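Local coordinates for putative flagellar hook-associated protein (Vibrio parahaemolyticus, PDB 3PWX), which probably serves as a structural component of the bacterial flagellum, at residues Ser80-Ile85 with Gln157-Ile162; Val134-Asn139 with Asn202-Met207; Ile57-Ala62 with Ala178-Ile183; Asp45-Ser50 with Ser87-Gln92; Ile162-Lys167 with Gln173-Ala178. One frame throughout, in Å; residues are numbered along the deposited sequence.

In the fold
Following the chain from the N terminus, contact 4 closes first, folding helix 71-89 back along helix 7-61. Contact 3 joins the end of helix 7-61 to helix 172-223 and so closes the longest loop; contact 1, between helices 71-89 and 154-166, and contact 5, the short turn from 154-166 into 172-223, both nest inside it. Contacts 1 and 3 both cross contact 4. Atoms of contact 1 touch those of contacts 3, 4 and 5, so four helices are knitted together at one end. Contact 2 stands apart, about 35 Å centre to centre from contact 1. It pins strand 134-137 to helix 172-223, crosses contacts 1 and 3, and encloses contact 5.

Contact 1. Residues Ser80-Ile85 with Gln157-Ile162; sequences SYRDSI and QIDALI
Arg82 carries nearly everything that passes between these two helices, and its chain divides the contact into a greasy inner part and a charged outer one. On the inner side its methylene CG rests 3.8 Å from CG2 of Ile158, a buried branched residue, and that methyl lies alongside both arginine methylenes, 4.0 Å from Arg82 CD. The chain then bends at chi3 (72°), turning the guanidinium toward Asp159. There NH2 donates to Asp159 OD1 over 2.9 Å with an N-H...O angle of 152°, meeting the syn lone pair at the edge of the guanidinium; the carboxylate plane stands 84° from that of the arginine. NE (3.0 Å) and NH1 (2.9 Å) both reach OD1 of Asp83, the next residue of the same helix, so the rotation of the guanidinium is fixed by in-plane bonds to two acids. Arg82, Asp83 and Asp159 are all partly exposed, as suits a salt-bridge network at the looser margin. The other carboxylate oxygen, Asp159 OD2, has a salt bridge to Lys112. The long arginine spans the gap between nearly antiparallel axes 11.3 Å apart; Leu155 packs against Arg82, Leu78 against Ile158, and Leu161 faces helices 7-61 and 172-223.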
# COMPACT_ATOMS: atom_id res chain seq x y z
N SER A 80 26.36 -23.91 -13.29
CA SER A 80 26.63 -22.47 -13.35
C SER A 80 25.43 -21.59 -13.22
O SER A 80 25.45 -20.65 -12.42
CB SER A 80 27.28 -22.05 -14.64
OG SER A 80 28.59 -21.68 -14.33
N TYR A 81 24.42 -21.89 -14.03
CA TYR A 81 23.15 -21.15 -14.03
C TYR A 81 22.37 -21.41 -12.73
O TYR A 81 21.78 -20.50 -12.18
CB TYR A 81 22.34 -21.46 -15.31
CG TYR A 81 23.08 -21.03 -16.58
CD1 TYR A 81 23.37 -19.68 -16.78
CD2 TYR A 81 23.52 -21.94 -17.53
CE1 TYR A 81 24.04 -19.23 -17.91
CE2 TYR A 81 24.22 -21.49 -18.69
CZ TYR A 81 24.45 -20.11 -18.85
OH TYR A 81 25.10 -19.56 -19.90
N ARG A 82 22.46 -22.64 -12.24
CA ARG A 82 21.97 -22.98 -10.94
C ARG A 82 22.57 -22.08 -9.86
O ARG A 82 21.80 -21.50 -9.08
CB ARG A 82 22.21 -24.45 -10.62
CG ARG A 82 21.64 -24.89 -9.28
CD ARG A 82 22.32 -26.16 -8.80
NE ARG A 82 23.70 -25.87 -8.38
CZ ARG A 82 24.60 -26.81 -8.06
NH1 ARG A 82 25.84 -26.46 -7.73
NH2 ARG A 82 24.27 -28.09 -8.12
N ASP A 83 23.88 -21.88 -9.87
CA ASP A 83 24.49 -21.12 -8.78
C ASP A 83 24.16 -19.67 -8.91
O ASP A 83 23.76 -19.03 -7.94
CB ASP A 83 26.00 -21.29 -8.76
CG ASP A 83 26.43 -22.71 -8.39
OD1 ASP A 83 25.59 -23.54 -7.97
OD2 ASP A 83 27.64 -22.98 -8.55
N SER A 84 24.30 -19.16 -10.12
CA SER A 84 23.92 -17.81 -10.49
C SER A 84 22.45 -17.42 -10.11
O SER A 84 22.16 -16.26 -9.76
CB SER A 84 24.21 -17.66 -11.99
OG SER A 84 23.47 -16.62 -12.59
N ILE A 85 21.53 -18.37 -10.15
CA ILE A 85 20.15 -18.14 -9.75
C ILE A 85 20.06 -18.10 -8.22
O ILE A 85 19.30 -17.33 -7.66
CB ILE A 85 19.22 -19.22 -10.30
CG1 ILE A 85 18.88 -18.95 -11.75
CG2 ILE A 85 17.96 -19.35 -9.51
CD1 ILE A 85 18.64 -20.26 -12.57
N GLN A 157 15.08 -29.58 -8.62
CA GLN A 157 14.70 -30.39 -9.71
C GLN A 157 15.86 -30.44 -10.69
O GLN A 157 16.09 -31.46 -11.34
CB GLN A 157 13.47 -29.82 -10.38
CG GLN A 157 13.05 -30.55 -11.69
CD GLN A 157 12.72 -31.99 -11.40
OE1 GLN A 157 11.98 -32.28 -10.45
NE2 GLN A 157 13.24 -32.90 -12.22
N ILE A 158 16.63 -29.35 -10.77
CA ILE A 158 17.73 -29.29 -11.71
C ILE A 158 18.82 -30.29 -11.23
O ILE A 158 19.50 -30.91 -12.07
CB ILE A 158 18.28 -27.83 -11.98
CG1 ILE A 158 19.16 -27.79 -13.23
CG2 ILE A 158 19.15 -27.36 -10.84
CD1 ILE A 158 18.56 -28.48 -14.60
N ASP A 159 18.93 -30.45 -9.90
CA ASP A 159 19.89 -31.41 -9.31
C ASP A 159 19.48 -32.86 -9.54
O ASP A 159 20.33 -33.69 -9.82
CB ASP A 159 20.17 -31.12 -7.80
CG ASP A 159 21.28 -30.06 -7.59
OD1 ASP A 159 21.93 -29.65 -8.59
OD2 ASP A 159 21.53 -29.65 -6.45
N ALA A 160 18.18 -33.15 -9.44
CA ALA A 160 17.65 -34.45 -9.87
C ALA A 160 17.95 -34.77 -11.39
O ALA A 160 18.12 -35.93 -11.80
CB ALA A 160 16.16 -34.57 -9.58
N LEU A 161 17.99 -33.72 -12.20
CA LEU A 161 18.28 -33.89 -13.59
C LEU A 161 19.78 -34.15 -13.78
O LEU A 161 20.14 -35.05 -14.49
CB LEU A 161 17.77 -32.71 -14.45
CG LEU A 161 18.19 -32.99 -15.91
CD1 LEU A 161 17.31 -34.07 -16.54
CD2 LEU A 161 18.24 -31.77 -16.76
N ILE A 162 20.63 -33.39 -13.10
CA ILE A 162 22.08 -33.59 -13.08
C ILE A 162 22.49 -35.02 -12.67
O ILE A 162 23.41 -35.60 -13.23
CB ILE A 162 22.75 -32.54 -12.15
CG1 ILE A 162 22.64 -31.14 -12.77
CG2 ILE A 162 24.21 -32.95 -11.82
CD1 ILE A 162 23.09 -29.99 -11.92

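Contact 2. Residues Val134-Asn139 with Asn202-Met207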
# COMPACT_ATOMS: atom_id res chain seq x y z
N VAL A 134 -1.51 6.28 2.24
CA VAL A 134 -1.40 5.37 1.15
C VAL A 134 -0.06 4.65 1.19
O VAL A 134 0.99 5.29 1.14
CB VAL A 134 -1.52 6.13 -0.22
CG1 VAL A 134 -1.43 5.12 -1.43
CG2 VAL A 134 -2.78 7.05 -0.26
N THR A 135 -0.07 3.31 1.21
CA THR A 135 1.18 2.59 1.18
C THR A 135 1.32 1.75 -0.06
O THR A 135 0.33 1.27 -0.64
CB THR A 135 1.34 1.65 2.37
OG1 THR A 135 0.44 0.57 2.19
CG2 THR A 135 1.06 2.37 3.69
N MSE A 136 2.55 1.59 -0.49
CA MSE A 136 2.78 0.75 -1.69
C MSE A 136 3.71 -0.38 -1.25
O MSE A 136 4.66 -0.13 -0.48
CB MSE A 136 3.41 1.57 -2.78
CG MSE A 136 4.20 0.76 -3.77
SE MSE A 136 2.96 0.02 -5.14
CE MSE A 136 2.09 1.82 -5.38
N ASP A 137 3.43 -1.62 -1.66
CA ASP A 137 4.29 -2.76 -1.30
C ASP A 137 5.58 -2.64 -2.06
O ASP A 137 5.57 -2.32 -3.23
CB ASP A 137 3.60 -4.10 -1.56
CG ASP A 137 2.29 -4.28 -0.72
OD1 ASP A 137 2.08 -3.59 0.34
OD2 ASP A 137 1.46 -5.13 -1.14
N SER A 138 6.70 -2.91 -1.42
CA SER A 138 8.02 -2.57 -1.96
C SER A 138 8.93 -3.75 -2.11
O SER A 138 10.04 -3.62 -2.69
CB SER A 138 8.66 -1.50 -1.06
OG SER A 138 8.91 -2.03 0.24
N ASN A 139 8.50 -4.93 -1.67
CA ASN A 139 9.36 -6.10 -1.92
C ASN A 139 8.79 -7.24 -2.77
O ASN A 139 7.58 -7.32 -2.95
CB ASN A 139 9.90 -6.64 -0.61
CG ASN A 139 8.83 -7.24 0.28
OD1 ASN A 139 7.71 -6.71 0.45
ND2 ASN A 139 9.19 -8.37 0.90
N ASN A 202 4.14 2.22 -12.47
CA ASN A 202 3.07 3.05 -12.99
C ASN A 202 2.18 3.72 -11.93
O ASN A 202 1.81 4.88 -12.05
CB ASN A 202 2.25 2.26 -14.02
CG ASN A 202 3.08 1.92 -15.25
OD1 ASN A 202 4.09 2.60 -15.52
ND2 ASN A 202 2.71 0.86 -15.97
N ASN A 203 1.85 2.97 -10.90
CA ASN A 203 0.99 3.51 -9.91
C ASN A 203 1.75 4.59 -9.10
O ASN A 203 1.18 5.69 -8.82
CB ASN A 203 0.41 2.36 -9.11
CG ASN A 203 -0.87 1.81 -9.75
OD1 ASN A 203 -1.65 2.57 -10.36
ND2 ASN A 203 -1.12 0.54 -9.58
N LEU A 204 3.03 4.34 -8.82
CA LEU A 204 3.87 5.37 -8.23
C LEU A 204 3.82 6.64 -9.08
O LEU A 204 3.54 7.77 -8.60
CB LEU A 204 5.30 4.90 -8.06
CG LEU A 204 5.49 3.80 -7.03
CD1 LEU A 204 6.90 3.33 -7.03
CD2 LEU A 204 5.10 4.32 -5.62
N ASP A 205 4.05 6.47 -10.36
CA ASP A 205 4.05 7.61 -11.28
C ASP A 205 2.75 8.43 -11.26
O ASP A 205 2.81 9.64 -11.34
CB ASP A 205 4.50 7.13 -12.69
CG ASP A 205 6.02 6.79 -12.71
OD1 ASP A 205 6.70 7.05 -11.65
OD2 ASP A 205 6.55 6.33 -13.71
N LEU A 206 1.61 7.76 -11.16
CA LEU A 206 0.36 8.46 -10.88
C LEU A 206 0.42 9.25 -9.58
O LEU A 206 0.09 10.41 -9.59
CB LEU A 206 -0.86 7.53 -10.85
CG LEU A 206 -1.32 7.06 -12.22
CD1 LEU A 206 -2.14 5.80 -12.11
CD2 LEU A 206 -2.11 8.16 -12.98
N MSE A 207 0.83 8.66 -8.46
CA MSE A 207 0.95 9.42 -7.21
C MSE A 207 1.88 10.59 -7.29
O MSE A 207 1.60 11.66 -6.76
CB MSE A 207 1.52 8.57 -6.12
CG MSE A 207 0.71 7.36 -5.84
SE MSE A 207 -0.97 7.69 -4.89
CE MSE A 207 -0.97 5.76 -4.59
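Val134 and Met207 reach toward each other tip to tip, one from strand 134-137 and the other from helix 172-223. Val134 places CG1 anti to its backbone N (chi1 -179°), which sends that methyl to the helix. Met207, a selenomethionine here like Met136, bends at chi2 (-73°) and then runs extended through SE to CE. The 3.3 Å between Val134 CG1 and Met207 CE is short for two methyls, so the exact spacing is doubtful. Met136 is folded more strongly, with bends at both chi2 and chi3 (47°) that curl its end round: CE lies 3.9 Å from Leu204 CD2 and 4.1 Å from Asn203 CB, while CG is 4.1 Å from that same leucine methyl. Two residues apart on the strand, Val134 and Met136 both face the helix, whereas Thr135 between them points away. Beyond the pair, Leu33 of helix 7-61 touches Met136, and the strand pairs with one of the second subunit, where Met207 also meets Asn203 of that chain. The touching atoms are all methyl or methylene carbons, so cohesion should rest on shape and exclusion of water.

Contact 3. Residues Ile57-Ala62 with Ala178-Ile183; sequences IVLWGA and ASLNAI
Leu180 reaches from helix 172-223 to the last turn of helix 7-61 and meets two consecutive residues there, Val58 and Leu59. Its CB points at the opposite helix but serves as a spacer, the backbones being 7.4 Å apart at their nearest CA atoms, those of Val58 and Leu180. Chi1 of -64° sets CG anti to the carbonyl carbon, and this branch point already lies 3.8 Å from Val58 CG1. The two methyls then part. CD2 takes the inner place, 3.6 Å from Val58 CG1 and 3.8 Å from Leu59 CD2, so it sits between the two partners. CD1 turns to the outer one, 3.7 Å from Leu59 CD2. Val58 and Leu180 lie alongside each other, pointing opposite ways, rather than meeting end on.

Burial differs across the contact: Val58 is buried, its compact branched side chain also touching Leu161 of helix 154-166, while Leu59 is exposed and covers the leucine from the outer side. One turn further along, Ile183 lies against Met54 and Arg55 of helix 7-61, and Arg55 also touches Leu180. Since every atom that meets here belongs to an aliphatic side chain, the contact has no directional bond to fix its geometry; the local interlocking of these three branched side chains probably does so instead, and hydrophobic burial is the likely source of its stability.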
# COMPACT_ATOMS: atom_id res chain seq x y z
N ILE A 57 19.82 -26.03 -22.49
CA ILE A 57 20.73 -27.13 -22.21
C ILE A 57 19.98 -28.44 -21.98
O ILE A 57 20.33 -29.49 -22.56
CB ILE A 57 21.63 -26.83 -20.99
CG1 ILE A 57 22.68 -25.77 -21.34
CG2 ILE A 57 22.26 -28.10 -20.45
CD1 ILE A 57 23.26 -25.07 -20.10
N VAL A 58 18.98 -28.39 -21.11
CA VAL A 58 18.06 -29.49 -20.95
C VAL A 58 17.44 -29.87 -22.32
O VAL A 58 17.46 -31.06 -22.68
CB VAL A 58 16.99 -29.16 -19.95
CG1 VAL A 58 15.94 -30.25 -19.90
CG2 VAL A 58 17.64 -28.97 -18.59
N LEU A 59 16.95 -28.88 -23.07
CA LEU A 59 16.41 -29.13 -24.41
C LEU A 59 17.38 -29.89 -25.36
O LEU A 59 16.97 -30.89 -25.97
CB LEU A 59 15.85 -27.85 -25.05
CG LEU A 59 14.55 -27.25 -24.47
CD1 LEU A 59 14.25 -25.95 -25.14
CD2 LEU A 59 13.31 -28.16 -24.54
N TRP A 60 18.65 -29.47 -25.46
CA TRP A 60 19.59 -30.22 -26.29
C TRP A 60 19.93 -31.55 -25.65
O TRP A 60 19.66 -32.60 -26.24
CB TRP A 60 20.88 -29.47 -26.64
CG TRP A 60 21.53 -30.14 -27.87
CD1 TRP A 60 21.97 -31.44 -27.94
CD2 TRP A 60 21.74 -29.57 -29.18
NE1 TRP A 60 22.45 -31.72 -29.20
CE2 TRP A 60 22.32 -30.59 -29.98
CE3 TRP A 60 21.50 -28.31 -29.75
CZ2 TRP A 60 22.68 -30.39 -31.34
CZ3 TRP A 60 21.85 -28.10 -31.09
CH2 TRP A 60 22.44 -29.14 -31.87
N GLY A 61 20.49 -31.49 -24.45
CA GLY A 61 20.87 -32.66 -23.64
C GLY A 61 19.91 -33.82 -23.41
O GLY A 61 20.35 -34.93 -23.11
N ALA A 62 18.60 -33.59 -23.52
CA ALA A 62 17.62 -34.67 -23.65
C ALA A 62 17.93 -35.47 -24.93
O ALA A 62 17.42 -35.19 -26.02
CB ALA A 62 16.19 -34.10 -23.68
N ALA A 178 10.12 -33.33 -16.02
CA ALA A 178 9.87 -32.60 -14.76
C ALA A 178 10.70 -31.33 -14.71
O ALA A 178 10.22 -30.28 -14.28
CB ALA A 178 10.09 -33.47 -13.54
N SER A 179 11.92 -31.43 -15.25
CA SER A 179 12.85 -30.31 -15.29
C SER A 179 12.39 -29.15 -16.21
O SER A 179 12.55 -27.98 -15.85
CB SER A 179 14.24 -30.78 -15.68
OG SER A 179 14.63 -31.86 -14.86
N LEU A 180 11.84 -29.46 -17.39
CA LEU A 180 11.30 -28.39 -18.24
C LEU A 180 10.05 -27.77 -17.64
O LEU A 180 9.90 -26.55 -17.64
CB LEU A 180 11.07 -28.86 -19.66
CG LEU A 180 12.34 -29.27 -20.42
CD1 LEU A 180 11.96 -30.07 -21.69
CD2 LEU A 180 13.26 -28.08 -20.77
N ASN A 181 9.17 -28.61 -17.09
CA ASN A 181 7.99 -28.14 -16.37
C ASN A 181 8.29 -27.25 -15.14
O ASN A 181 7.57 -26.28 -14.89
CB ASN A 181 7.06 -29.31 -16.00
CG ASN A 181 6.54 -30.07 -17.22
OD1 ASN A 181 6.47 -29.53 -18.31
ND2 ASN A 181 6.18 -31.32 -17.03
N ALA A 182 9.36 -27.56 -14.41
CA ALA A 182 9.74 -26.76 -13.27
C ALA A 182 10.35 -25.46 -13.73
O ALA A 182 10.06 -24.36 -13.11
CB ALA A 182 10.68 -27.50 -12.37
N ILE A 183 11.14 -25.52 -14.79
CA ILE A 183 11.66 -24.30 -15.40
C ILE A 183 10.55 -23.45 -15.97
O ILE A 183 10.45 -22.29 -15.59
CB ILE A 183 12.71 -24.55 -16.49
CG1 ILE A 183 13.94 -25.25 -15.89
CG2 ILE A 183 13.07 -23.19 -17.13
CD1 ILE A 183 14.97 -25.76 -16.87

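Contact 4. Residues Asp45-Ser50 with Ser87-Gln92; sequences DSVSES and SSFNAQ. Unlike the reference sequence in segment 45-50: Ser48 (reference Asn).
Val47 packs against Ser88 and Phe89 inside an antiparallel helical hairpin, formed by helices 7-61 and 71-89 of the flagellin N-terminal helical region. Its two methyls divide the work. CG2 comes 3.4 Å from Ser88 CB and lies over one face of the phenylalanine ring, while CG1 approaches the ring at CE2, 3.8 Å away; the two side chains cross at about a right angle. A small serine suits this place, where the CA atoms of Val47 and Ser88 are 6.4 Å apart.

At the margin Ser46 OG faces Ser88 OG at 3.5 Å. The polar end of Ser88 is, however, turned to its own helix: with chi1 near -60° the oxygen lies beside the backbone N and bonds to the carbonyl of Ser84, one turn back, which satisfies a hydroxyl in a buried setting.

Further out, Val190 of helix 172-223 meets Val47, and Ala142, Ile145 and Leu146 pack against Phe89, adding apolar neighbours to its ring. Ser84 also bonds to Ser50 through their hydroxyls, a polar tie between the two helices. On the far flank of helix 7-61 lies Ser48, which differs from the reference sequence; its OG donates to Asp45 O at 2.7 Å, tilted 17° from the carbonyl plane, and the same oxygen receives Glu49 N at 3.0 Å.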
# COMPACT_ATOMS: atom_id res chain seq x y z
N ASP A 45 15.57 -10.09 -13.84
CA ASP A 45 15.96 -10.20 -15.22
C ASP A 45 17.04 -11.26 -15.37
O ASP A 45 16.91 -12.18 -16.18
CB ASP A 45 16.46 -8.88 -15.78
CG ASP A 45 16.46 -8.90 -17.29
OD1 ASP A 45 15.41 -9.17 -17.91
OD2 ASP A 45 17.54 -8.70 -17.89
N SER A 46 18.07 -11.17 -14.53
CA SER A 46 19.17 -12.14 -14.54
C SER A 46 18.75 -13.58 -14.19
O SER A 46 19.23 -14.51 -14.83
CB SER A 46 20.29 -11.66 -13.62
OG SER A 46 21.19 -12.70 -13.32
N VAL A 47 17.86 -13.75 -13.19
CA VAL A 47 17.26 -15.05 -12.88
C VAL A 47 16.56 -15.55 -14.12
O VAL A 47 16.69 -16.70 -14.42
CB VAL A 47 16.25 -15.00 -11.69
CG1 VAL A 47 15.49 -16.32 -11.55
CG2 VAL A 47 16.95 -14.69 -10.37
N SER A 48 15.88 -14.71 -14.89
CA SER A 48 15.20 -15.23 -16.07
C SER A 48 16.12 -15.63 -17.23
O SER A 48 15.81 -16.62 -17.92
CB SER A 48 14.15 -14.28 -16.56
OG SER A 48 14.79 -13.31 -17.33
N GLU A 49 17.21 -14.89 -17.45
CA GLU A 49 18.29 -15.33 -18.40
C GLU A 49 18.90 -16.65 -18.03
O GLU A 49 19.11 -17.52 -18.89
CB GLU A 49 19.41 -14.30 -18.52
CG GLU A 49 19.11 -13.20 -19.59
CD GLU A 49 19.84 -11.89 -19.29
OE1 GLU A 49 19.82 -11.47 -18.10
OE2 GLU A 49 20.41 -11.27 -20.23
N SER A 50 19.14 -16.84 -16.74
CA SER A 50 19.65 -18.10 -16.32
C SER A 50 18.61 -19.17 -16.51
O SER A 50 18.95 -20.28 -16.82
CB SER A 50 20.08 -18.07 -14.88
OG SER A 50 21.13 -17.16 -14.70
N SER A 87 22.54 -17.01 -6.34
CA SER A 87 23.10 -15.67 -6.07
C SER A 87 22.17 -14.49 -6.23
O SER A 87 22.30 -13.48 -5.51
CB SER A 87 24.27 -15.38 -7.01
OG SER A 87 25.43 -15.83 -6.38
N SER A 88 21.32 -14.55 -7.26
CA SER A 88 20.40 -13.49 -7.52
C SER A 88 19.35 -13.49 -6.44
O SER A 88 19.02 -12.44 -5.93
CB SER A 88 19.79 -13.62 -8.91
OG SER A 88 20.84 -13.58 -9.90
N PHE A 89 18.86 -14.63 -6.00
CA PHE A 89 17.80 -14.57 -4.96
C PHE A 89 18.33 -14.20 -3.58
O PHE A 89 17.53 -13.93 -2.68
CB PHE A 89 17.03 -15.87 -4.86
CG PHE A 89 15.96 -15.99 -5.84
CD1 PHE A 89 14.84 -15.19 -5.74
CD2 PHE A 89 16.07 -16.90 -6.88
CE1 PHE A 89 13.82 -15.28 -6.67
CE2 PHE A 89 15.06 -17.01 -7.82
CZ PHE A 89 13.92 -16.21 -7.72
N ASN A 90 19.66 -14.20 -3.43
CA ASN A 90 20.39 -13.91 -2.20
C ASN A 90 21.10 -12.56 -2.29
O ASN A 90 21.94 -12.23 -1.48
CB ASN A 90 21.41 -15.01 -1.91
CG ASN A 90 20.80 -16.20 -1.18
OD1 ASN A 90 19.67 -16.13 -0.66
ND2 ASN A 90 21.53 -17.29 -1.15
N ALA A 91 20.70 -11.77 -3.30
CA ALA A 91 21.16 -10.40 -3.46
C ALA A 91 20.96 -9.61 -2.18
O ALA A 91 19.97 -9.83 -1.47
CB ALA A 91 20.41 -9.74 -4.60
N GLN A 92 21.88 -8.70 -1.93
CA GLN A 92 21.83 -7.83 -0.78
C GLN A 92 21.91 -6.41 -1.31
O GLN A 92 22.43 -6.20 -2.42
CB GLN A 92 23.03 -8.08 0.15
CG GLN A 92 23.03 -9.43 0.79
CD GLN A 92 24.35 -9.76 1.46
OE1 GLN A 92 25.24 -10.28 0.81
NE2 GLN A 92 24.49 -9.45 2.73

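Contact 5. Residues Ile162-Lys167 with Gln173-Ala178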
# COMPACT_ATOMS: atom_id res chain seq x y z
N ILE A 162 20.63 -33.39 -13.10
CA ILE A 162 22.08 -33.59 -13.08
C ILE A 162 22.49 -35.02 -12.67
O ILE A 162 23.41 -35.60 -13.23
CB ILE A 162 22.75 -32.54 -12.15
CG1 ILE A 162 22.64 -31.14 -12.77
CG2 ILE A 162 24.21 -32.95 -11.82
CD1 ILE A 162 23.09 -29.99 -11.92
N ALA A 163 21.80 -35.57 -11.70
CA ALA A 163 21.97 -36.95 -11.29
C ALA A 163 21.58 -37.86 -12.45
O ALA A 163 22.33 -38.74 -12.85
CB ALA A 163 21.11 -37.23 -10.04
N GLU A 164 20.42 -37.62 -13.03
CA GLU A 164 19.97 -38.40 -14.17
C GLU A 164 20.91 -38.26 -15.40
O GLU A 164 21.13 -39.24 -16.14
CB GLU A 164 18.53 -38.01 -14.48
CG GLU A 164 17.72 -38.98 -15.29
CD GLU A 164 17.56 -40.37 -14.68
OE1 GLU A 164 17.18 -40.54 -13.49
OE2 GLU A 164 17.79 -41.32 -15.43
N PHE A 165 21.49 -37.06 -15.59
CA PHE A 165 22.53 -36.86 -16.61
C PHE A 165 23.82 -37.65 -16.33
O PHE A 165 24.47 -38.05 -17.26
CB PHE A 165 22.88 -35.39 -16.80
CG PHE A 165 21.99 -34.68 -17.77
CD1 PHE A 165 22.40 -33.49 -18.36
CD2 PHE A 165 20.73 -35.18 -18.09
CE1 PHE A 165 21.56 -32.81 -19.27
CE2 PHE A 165 19.89 -34.51 -18.99
CZ PHE A 165 20.31 -33.33 -19.58
N GLU A 166 24.19 -37.84 -15.07
CA GLU A 166 25.41 -38.55 -14.75
C GLU A 166 25.25 -40.07 -14.90
O GLU A 166 26.10 -40.75 -15.48
CB GLU A 166 25.86 -38.20 -13.35
CG GLU A 166 26.58 -36.88 -13.20
CD GLU A 166 26.74 -36.58 -11.72
OE1 GLU A 166 26.23 -35.54 -11.22
OE2 GLU A 166 27.35 -37.45 -11.04
N LYS A 167 24.17 -40.61 -14.35
CA LYS A 167 23.89 -42.01 -14.48
C LYS A 167 22.46 -42.20 -14.91
O LYS A 167 21.59 -42.37 -14.08
CB LYS A 167 24.13 -42.76 -13.16
CG LYS A 167 23.88 -44.28 -13.29
CD LYS A 167 24.51 -45.08 -12.16
CE LYS A 167 24.59 -46.56 -12.50
NZ LYS A 167 25.23 -47.35 -11.40
N GLN A 173 13.86 -39.75 -19.27
CA GLN A 173 12.96 -38.85 -19.99
C GLN A 173 11.93 -38.16 -19.07
O GLN A 173 11.45 -37.08 -19.38
CB GLN A 173 12.28 -39.58 -21.13
CG GLN A 173 11.90 -38.66 -22.30
CD GLN A 173 13.06 -37.86 -22.88
OE1 GLN A 173 14.15 -38.40 -23.18
NE2 GLN A 173 12.83 -36.55 -23.07
N ALA A 174 11.62 -38.79 -17.94
CA ALA A 174 10.66 -38.27 -17.01
C ALA A 174 11.24 -37.10 -16.17
O ALA A 174 10.53 -36.10 -15.90
CB ALA A 174 10.12 -39.38 -16.12
N GLU A 175 12.51 -37.21 -15.75
CA GLU A 175 13.19 -36.11 -15.05
C GLU A 175 13.36 -34.94 -15.98
O GLU A 175 13.11 -33.78 -15.58
CB GLU A 175 14.56 -36.50 -14.52
CG GLU A 175 14.52 -37.39 -13.31
CD GLU A 175 14.11 -36.69 -12.03
OE1 GLU A 175 13.50 -35.60 -12.06
OE2 GLU A 175 14.40 -37.25 -10.96
N VAL A 176 13.80 -35.23 -17.22
CA VAL A 176 13.85 -34.21 -18.26
C VAL A 176 12.53 -33.41 -18.30
O VAL A 176 12.55 -32.18 -18.20
CB VAL A 176 14.25 -34.82 -19.65
CG1 VAL A 176 13.90 -33.90 -20.86
CG2 VAL A 176 15.74 -35.21 -19.63
N ASP A 177 11.40 -34.10 -18.45
CA ASP A 177 10.08 -33.47 -18.50
C ASP A 177 9.71 -32.79 -17.15
O ASP A 177 9.10 -31.74 -17.15
CB ASP A 177 8.99 -34.45 -18.96
CG ASP A 177 9.10 -34.80 -20.44
OD1 ASP A 177 8.99 -33.86 -21.31
OD2 ASP A 177 9.27 -36.01 -20.75
N ALA A 178 10.12 -33.33 -16.02
CA ALA A 178 9.87 -32.60 -14.76
C ALA A 178 10.70 -31.33 -14.71
O ALA A 178 10.22 -30.28 -14.28
CB ALA A 178 10.09 -33.47 -13.54
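Glu164 lays its aliphatic stem across that of Glu175, with the CG atoms of the two residues 4.1 Å apart and the side chains crossing at about a right angle. Glu164 CG is likewise 4.1 Å from Glu175 CB, so methylenes do most of the touching, with Glu164 OE1 also 4.1 Å from Glu175 CG. Both chains bend at chi2, Glu164 at 59° and Glu175 at -74°, and these bends carry the acid groups apart: Glu164 OE1 and Glu175 OE2 remain 5.0 Å from each other, and the carboxylate planes are turned by 32°. Each acid has a partner that would ease the proximity of like charges. Glu164 OE2 accepts the backbone N-H of Ser169 in the connecting turn, and Glu175 OE1 is bonded by Gln157 NE2. A glutamate fits both positions because its stem can pack while its end takes a hydrogen bond.

Beside the acids the contact becomes apolar. Phe165 presents the edge of its ring, through CE2, to Val176 CG2 at 4.3 Å, a looser touch than close packing would give.

The two segments form the arms of a short helical hairpin, joined by a few residues between helix 154-166 and helix 172-223. Phe165 leans on Arg71 and Ile75 of helix 71-89, Val176 lies against Leu161, and Ala62, just past the end of helix 7-61, packs on Val176.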